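Local coordinates for hypothetical protein yigZ (Escherichia coli, PDB 1VI7), which is of unknown function but may bind guanyl ribonucleotides or other anions, at residues E5-P10 with K136-E141. Numbering follows the deposited sequence.
Sequences ESWLIP and KTPLTE
Lys136 and Trp7 run their side chains side by side and in the same direction, and the lysine can be followed atom by atom. Its CB lies 3.7 Å from Trp7 O, the carbonyl that also takes a weak, bent hydrogen bond from Lys136 N (2.8 Å, 121° at the hydrogen). CG stands anti to the backbone N (chi1 -180°), and CD beyond it approaches Ile9 CG2 at 4.1 Å. The chain bends only at its last torsion (chi4 -51°), which sets NZ 3.5 Å from Trp7 CZ2; Glu97 OE1 forms a long, weak ion pair with NZ and accepts a weak hydrogen bond from Trp7 NE1. Strand 7-10 pairs antiparallel with strand 133-136, whose last residue is Lys136, in a small two-stranded sheet; from there the chain passes from the body containing the five-stranded sheet to the four-stranded sheet that contains strand 140-146. Past the lysine, Pro138 crosses the indole obliquely, CG 4.0 Å from Trp7 CZ3. An alanine in place of Trp7 would probably leave a gap beside Pro138, deprive the lysine tip of its aromatic neighbour and leave Glu97 without the indole N-H. The proline CD also meets Glu5 O. Next to it, Ser6 CB packs 3.5 Å from Thr137 OG1, while Ser6 OG is hydrogen-bonded to Arg135 NH1.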
# COMPACT_ATOMS: atom_id res chain seq x y z
N GLU A 5 6.99 13.33 -0.01
CA GLU A 5 6.43 13.74 1.28
C GLU A 5 5.25 12.88 1.68
O GLU A 5 5.35 12.00 2.56
CB GLU A 5 6.11 15.22 1.27
CG GLU A 5 5.53 15.77 -0.01
CD GLU A 5 6.51 16.27 -1.04
OE1 GLU A 5 7.53 15.60 -1.31
OE2 GLU A 5 6.26 17.34 -1.66
N SER A 6 4.09 13.09 1.06
CA SER A 6 2.94 12.24 1.38
C SER A 6 2.18 11.93 0.08
O SER A 6 2.45 12.47 -0.98
CB SER A 6 1.99 12.85 2.39
OG SER A 6 1.25 13.90 1.81
N TRP A 7 1.22 11.05 0.24
CA TRP A 7 0.39 10.62 -0.87
C TRP A 7 -1.01 10.22 -0.40
O TRP A 7 -1.24 10.20 0.80
CB TRP A 7 1.08 9.48 -1.61
CG TRP A 7 1.38 8.24 -0.86
CD1 TRP A 7 0.55 7.18 -0.65
CD2 TRP A 7 2.62 7.88 -0.23
NE1 TRP A 7 1.17 6.20 0.06
CE2 TRP A 7 2.45 6.61 0.34
CE3 TRP A 7 3.85 8.53 -0.08
CZ2 TRP A 7 3.46 5.94 1.04
CZ3 TRP A 7 4.85 7.87 0.61
CH2 TRP A 7 4.66 6.60 1.17
N LEU A 8 -1.89 9.91 -1.34
CA LEU A 8 -3.24 9.52 -0.99
C LEU A 8 -3.37 8.00 -1.13
O LEU A 8 -2.53 7.43 -1.83
CB LEU A 8 -4.29 10.19 -1.88
CG LEU A 8 -4.32 11.71 -1.96
CD1 LEU A 8 -5.36 12.18 -2.96
CD2 LEU A 8 -4.58 12.35 -0.61
N ILE A 9 -4.21 7.39 -0.32
CA ILE A 9 -4.44 5.94 -0.42
C ILE A 9 -5.93 5.68 -0.27
O ILE A 9 -6.67 6.62 0.09
CB ILE A 9 -3.64 5.16 0.62
CG1 ILE A 9 -3.97 5.59 2.06
CG2 ILE A 9 -2.12 5.30 0.44
CD1 ILE A 9 -4.99 4.72 2.74
N PRO A 10 -6.39 4.46 -0.51
CA PRO A 10 -7.80 4.16 -0.38
C PRO A 10 -8.28 4.12 1.06
O PRO A 10 -7.81 3.31 1.86
CB PRO A 10 -7.94 2.78 -1.03
CG PRO A 10 -6.69 2.49 -1.71
CD PRO A 10 -5.63 3.36 -1.11
N LYS A 136 -1.58 10.38 3.59
CA LYS A 136 -0.81 9.47 4.43
C LYS A 136 0.65 9.86 4.52
O LYS A 136 1.43 9.52 3.64
CB LYS A 136 -0.97 8.05 3.85
CG LYS A 136 -0.21 7.04 4.66
CD LYS A 136 -0.26 5.63 4.12
CE LYS A 136 0.95 4.82 4.62
NZ LYS A 136 2.21 5.58 4.34
N THR A 137 1.02 10.63 5.55
CA THR A 137 2.43 11.01 5.70
C THR A 137 3.18 9.93 6.47
O THR A 137 2.86 9.62 7.61
CB THR A 137 2.63 12.37 6.33
OG1 THR A 137 1.64 13.32 5.87
CG2 THR A 137 4.00 12.93 5.92
N PRO A 138 4.06 9.23 5.77
CA PRO A 138 4.84 8.16 6.34
C PRO A 138 5.81 8.62 7.43
O PRO A 138 6.42 9.69 7.37
CB PRO A 138 5.65 7.63 5.15
CG PRO A 138 5.90 8.90 4.37
CD PRO A 138 4.54 9.58 4.40
N LEU A 139 5.95 7.77 8.44
CA LEU A 139 6.85 7.99 9.56
C LEU A 139 8.29 8.17 9.06
O LEU A 139 8.73 7.40 8.21
CB LEU A 139 6.88 6.68 10.37
CG LEU A 139 6.01 6.51 11.59
CD1 LEU A 139 4.96 7.59 11.74
CD2 LEU A 139 5.37 5.12 11.60
N THR A 140 9.06 8.98 9.76
CA THR A 140 10.50 9.07 9.46
C THR A 140 11.27 8.12 10.39
O THR A 140 10.76 7.79 11.47
CB THR A 140 11.01 10.50 9.61
OG1 THR A 140 10.40 11.31 8.58
CG2 THR A 140 12.52 10.56 9.45
N GLU A 141 12.38 7.56 9.94
CA GLU A 141 13.10 6.60 10.77
C GLU A 141 14.44 7.16 11.23
O GLU A 141 15.21 7.70 10.43
CB GLU A 141 13.36 5.30 10.05
CG GLU A 141 12.15 4.53 9.59
CD GLU A 141 12.51 3.09 9.19
OE1 GLU A 141 13.62 2.89 8.64
OE2 GLU A 141 11.71 2.18 9.50